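Local coordinates for sulfotransferase (Mus musculus, PDB 5X2B), which probably transfers a sulfonate group from the donor PAPS to acceptor molecules, and is seen here with the product nucleotide PAP bound, at residues Leu25-Ala30 and Met94-Val99; Lys102-Ile106 and Asp166-Leu170. One frame throughout, in Å; residues are numbered along the deposited sequence.

Both contacts draw on one continuous piece of chain, helix 97-102 and the beginning of strand 105-110: contact 1 uses its start, contact 2 its end. Contact 1 sets the loop Leu25-Ala30 against the helix, and contact 2 pairs the strand with edge strand 169-173 of the parallel sheet. Their centres lie 14 Å apart and they touch: Ala30 CB is 3.8 Å from Cys104 SG and 3.9 Å from Lys102 CG, while Val99 CG1 is 4.0 Å from Cys104 CB. Neither takes part in the PAP pocket. The bound calcium ion is also remote, about 14 Å from the side chains of Leu95 and Val169 alike. Together they join the loop before strand 35-38, helix 97-102 and the sheet edge.

Contact 1. Residues Leu25-Ala30 and Met94-Val99; sequences LDSFDA and MLPVTV
Leu25-Ser27 form a short 3-10 turn, closed by Phe28 N to Leu25 O at 2.7 Å, though Phe28 N is less surely placed, and the chain then extends through Phe28-Ala30. It runs in the same direction as Met94-Val99, with Asp26 CA 4.3 Å from Pro96 CA and Ala30 CA 5.3 Å from Val99 CA. Pro96 is the N-cap residue of helix 97-102, and Val99 N returns to Pro96 O at 2.7 Å. The Asp26 side chain, chi1 off-rotamer at -97°, brings OD1 to Val97 N at 2.5 Å, a very short hydrogen bond whose acceptor is not precisely placed. Leu25, also between wells (chi1 -108°, chi2 6°), points toward Pro96, CB 4.5 Å from CG. Phe28 is t at chi1: its CB lies 3.9 Å from Pro96 CB, and its ring edge meets Val99, also t, with CD2 3.8 Å from CG2. Ala30 CB packs 4.0 Å from Val99 CG2. Thr98 points toward the loop, its methyl modelled too tightly for detail. A loop carboxylate thus serves the N1 amide, which has no acceptor within its helix, joining the loop between helix 19-23 and strand 35-38 to helix 97-102.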
# COMPACT_ATOMS: atom_id res chain seq x y z
N LEU A 25 12.66 14.77 -0.41
CA LEU A 25 12.38 13.57 -1.18
C LEU A 25 12.99 13.62 -2.58
O LEU A 25 13.49 12.65 -3.09
CB LEU A 25 10.85 13.38 -1.27
CG LEU A 25 10.14 12.26 -0.48
CD1 LEU A 25 11.03 11.49 0.48
CD2 LEU A 25 8.90 12.77 0.26
N ASP A 26 12.87 14.74 -3.25
CA ASP A 26 13.25 14.75 -4.63
C ASP A 26 14.75 14.73 -4.72
O ASP A 26 15.33 14.64 -5.81
CB ASP A 26 12.73 16.00 -5.26
CG ASP A 26 11.48 15.78 -5.93
OD1 ASP A 26 11.12 14.60 -6.09
OD2 ASP A 26 10.89 16.79 -6.32
N SER A 27 15.40 14.83 -3.59
CA SER A 27 16.83 14.61 -3.59
C SER A 27 17.08 13.12 -3.67
O SER A 27 18.21 12.67 -3.48
CB SER A 27 17.49 15.14 -2.33
OG SER A 27 17.22 14.28 -1.25
N PHE A 28 16.03 12.33 -3.93
CA PHE A 28 16.20 10.89 -4.08
C PHE A 28 16.60 10.54 -5.47
O PHE A 28 16.03 11.00 -6.47
CB PHE A 28 14.96 10.08 -3.76
CG PHE A 28 15.12 8.59 -3.97
CD1 PHE A 28 15.84 7.81 -3.06
CD2 PHE A 28 14.50 7.94 -5.02
CE1 PHE A 28 15.96 6.42 -3.25
CE2 PHE A 28 14.61 6.53 -5.18
CZ PHE A 28 15.34 5.79 -4.31
N ASP A 29 17.59 9.65 -5.47
CA ASP A 29 18.28 9.25 -6.65
C ASP A 29 17.99 7.79 -6.89
O ASP A 29 18.51 6.87 -6.26
CB ASP A 29 19.76 9.61 -6.47
CG ASP A 29 19.97 11.17 -6.33
OD1 ASP A 29 19.08 11.98 -6.68
OD2 ASP A 29 21.04 11.59 -5.85
N ALA A 30 17.09 7.63 -7.85
CA ALA A 30 16.48 6.39 -8.18
C ALA A 30 17.46 5.57 -8.93
O ALA A 30 18.45 6.07 -9.44
CB ALA A 30 15.28 6.66 -9.09
N MET A 94 4.37 13.50 -4.62
CA MET A 94 5.45 13.49 -3.67
C MET A 94 6.40 12.40 -3.95
O MET A 94 7.49 12.39 -3.47
CB MET A 94 4.88 13.35 -2.29
CG MET A 94 4.23 14.65 -1.89
SD MET A 94 3.56 14.62 -0.22
CE MET A 94 2.58 13.13 -0.39
N LEU A 95 5.98 11.46 -4.75
CA LEU A 95 6.93 10.57 -5.31
C LEU A 95 8.06 11.41 -5.95
O LEU A 95 7.79 12.35 -6.71
CB LEU A 95 6.23 9.73 -6.35
CG LEU A 95 7.07 8.54 -6.80
CD1 LEU A 95 7.00 7.42 -5.82
CD2 LEU A 95 6.59 8.05 -8.08
N PRO A 96 9.33 11.09 -5.64
CA PRO A 96 10.56 11.75 -6.08
C PRO A 96 10.64 11.88 -7.55
O PRO A 96 10.52 10.89 -8.24
CB PRO A 96 11.63 10.80 -5.62
CG PRO A 96 11.08 10.21 -4.42
CD PRO A 96 9.64 10.06 -4.65
N VAL A 97 10.90 13.08 -8.03
CA VAL A 97 10.88 13.31 -9.44
C VAL A 97 11.75 12.33 -10.10
O VAL A 97 11.46 11.81 -11.15
CB VAL A 97 11.51 14.60 -9.76
CG1 VAL A 97 12.92 14.62 -9.27
CG2 VAL A 97 11.48 14.77 -11.26
N THR A 98 12.86 12.06 -9.46
CA THR A 98 13.89 11.31 -10.07
C THR A 98 13.36 9.92 -10.39
O THR A 98 13.80 9.26 -11.30
CB THR A 98 15.05 11.25 -9.12
OG1 THR A 98 16.16 11.98 -9.67
CG2 THR A 98 15.43 9.85 -8.85
N VAL A 99 12.38 9.48 -9.63
CA VAL A 99 11.78 8.18 -9.91
C VAL A 99 10.94 8.34 -11.15
O VAL A 99 10.79 7.42 -11.97
CB VAL A 99 10.86 7.68 -8.74
CG1 VAL A 99 10.17 6.39 -9.11
CG2 VAL A 99 11.65 7.45 -7.52

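Contact 2. Residues Lys102-Ile106 and Asp166-Leu170; sequences KQCKI and DKNVL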
# COMPACT_ATOMS: atom_id res chain seq x y z
N LYS A 102 13.42 8.31 -14.18
CA LYS A 102 13.94 7.03 -14.61
C LYS A 102 12.87 6.10 -15.17
O LYS A 102 13.20 5.08 -15.76
CB LYS A 102 14.60 6.33 -13.43
CG LYS A 102 15.78 7.06 -12.89
CD LYS A 102 16.92 6.91 -13.82
CE LYS A 102 18.18 7.33 -13.14
NZ LYS A 102 18.12 8.79 -12.82
N GLN A 103 11.61 6.40 -14.92
CA GLN A 103 10.52 5.47 -15.18
C GLN A 103 10.68 4.11 -14.48
O GLN A 103 10.39 3.06 -15.09
CB GLN A 103 10.42 5.19 -16.66
CG GLN A 103 9.84 6.31 -17.43
CD GLN A 103 10.14 6.18 -18.89
OE1 GLN A 103 10.62 5.15 -19.34
NE2 GLN A 103 9.88 7.24 -19.64
N CYS A 104 11.18 4.14 -13.24
CA CYS A 104 11.24 2.92 -12.47
C CYS A 104 9.88 2.33 -12.55
O CYS A 104 8.87 3.03 -12.57
CB CYS A 104 11.55 3.16 -10.99
SG CYS A 104 13.08 4.00 -10.65
N LYS A 105 9.86 1.02 -12.60
CA LYS A 105 8.65 0.29 -12.59
C LYS A 105 7.88 0.59 -11.33
O LYS A 105 8.42 0.57 -10.25
CB LYS A 105 9.00 -1.17 -12.61
CG LYS A 105 9.75 -1.52 -13.84
CD LYS A 105 9.56 -2.96 -14.11
CE LYS A 105 10.05 -3.33 -15.48
NZ LYS A 105 9.04 -4.20 -16.08
N ILE A 106 6.60 0.79 -11.47
CA ILE A 106 5.73 0.83 -10.31
C ILE A 106 4.78 -0.34 -10.26
O ILE A 106 4.31 -0.83 -11.28
CB ILE A 106 4.92 2.07 -10.34
CG1 ILE A 106 5.89 3.21 -10.56
CG2 ILE A 106 4.12 2.24 -9.03
CD1 ILE A 106 6.84 3.38 -9.42
N ASP A 166 1.17 3.59 -18.56
CA ASP A 166 2.60 3.74 -18.80
C ASP A 166 3.27 2.36 -18.69
O ASP A 166 2.81 1.53 -17.92
CB ASP A 166 3.18 4.75 -17.81
CG ASP A 166 2.63 6.15 -18.04
OD1 ASP A 166 1.84 6.33 -18.97
OD2 ASP A 166 2.97 7.06 -17.27
N LYS A 167 4.33 2.11 -19.45
CA LYS A 167 4.95 0.77 -19.53
C LYS A 167 5.60 0.19 -18.21
O LYS A 167 5.63 -1.02 -17.97
CB LYS A 167 6.02 0.80 -20.61
CG LYS A 167 5.55 0.82 -22.05
CD LYS A 167 6.73 0.48 -22.97
CE LYS A 167 6.73 1.27 -24.26
NZ LYS A 167 5.59 0.91 -25.01
N ASN A 168 6.20 1.04 -17.41
CA ASN A 168 6.83 0.62 -16.17
C ASN A 168 5.81 0.61 -15.04
O ASN A 168 6.17 0.58 -13.87
CB ASN A 168 7.87 1.62 -15.85
CG ASN A 168 7.36 3.03 -16.05
OD1 ASN A 168 6.86 3.39 -17.14
ND2 ASN A 168 7.43 3.84 -14.99
N VAL A 169 4.53 0.64 -15.37
CA VAL A 169 3.48 0.66 -14.35
C VAL A 169 2.46 -0.47 -14.46
O VAL A 169 1.97 -0.75 -15.51
CB VAL A 169 2.69 1.97 -14.35
CG1 VAL A 169 1.53 1.87 -13.36
CG2 VAL A 169 3.61 3.10 -14.01
N LEU A 170 2.15 -1.09 -13.32
CA LEU A 170 1.16 -2.15 -13.25
C LEU A 170 0.24 -1.93 -12.06
O LEU A 170 0.67 -1.71 -10.94
CB LEU A 170 1.81 -3.52 -13.10
CG LEU A 170 0.82 -4.70 -13.18
CD1 LEU A 170 0.40 -5.02 -14.63
CD2 LEU A 170 1.41 -5.92 -12.55
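Helix 97-102 ends in a Schellman motif, with Gln103 at positive phi, and the chain goes on through Cys104 toward strand 105-110. This pairs in parallel with 169-173, an outermost strand of the sheet in this P-loop-like sulfotransferase domain; the largely helical chain between them makes the connection parallel neighbours require. Asp166-Val169 make a type I turn, Val169 N bonding to Asp166 O at 3.2 Å. Asn168 supplies two of the three bonds across the contact: its ND2 donates to Cys104 O at 2.9 Å, almost linearly, and its carbonyl O accepts from Ile106 N at a very short 2.4 Å, though that oxygen is less securely placed. Leu170 N donates to Ile106 O at 3.0 Å, so Ile106 has both backbone groups satisfied around Val169, its bridge partner, and Leu170 carries the pairing on to Tyr108. Ile106 CB lies 4.0 Å from Val169 CG2. Lys105 NZ turns instead to Phe191, bonding its carbonyl and making a cation-pi contact. A side-chain amide therefore prolongs the main-chain pairing back to Cys104.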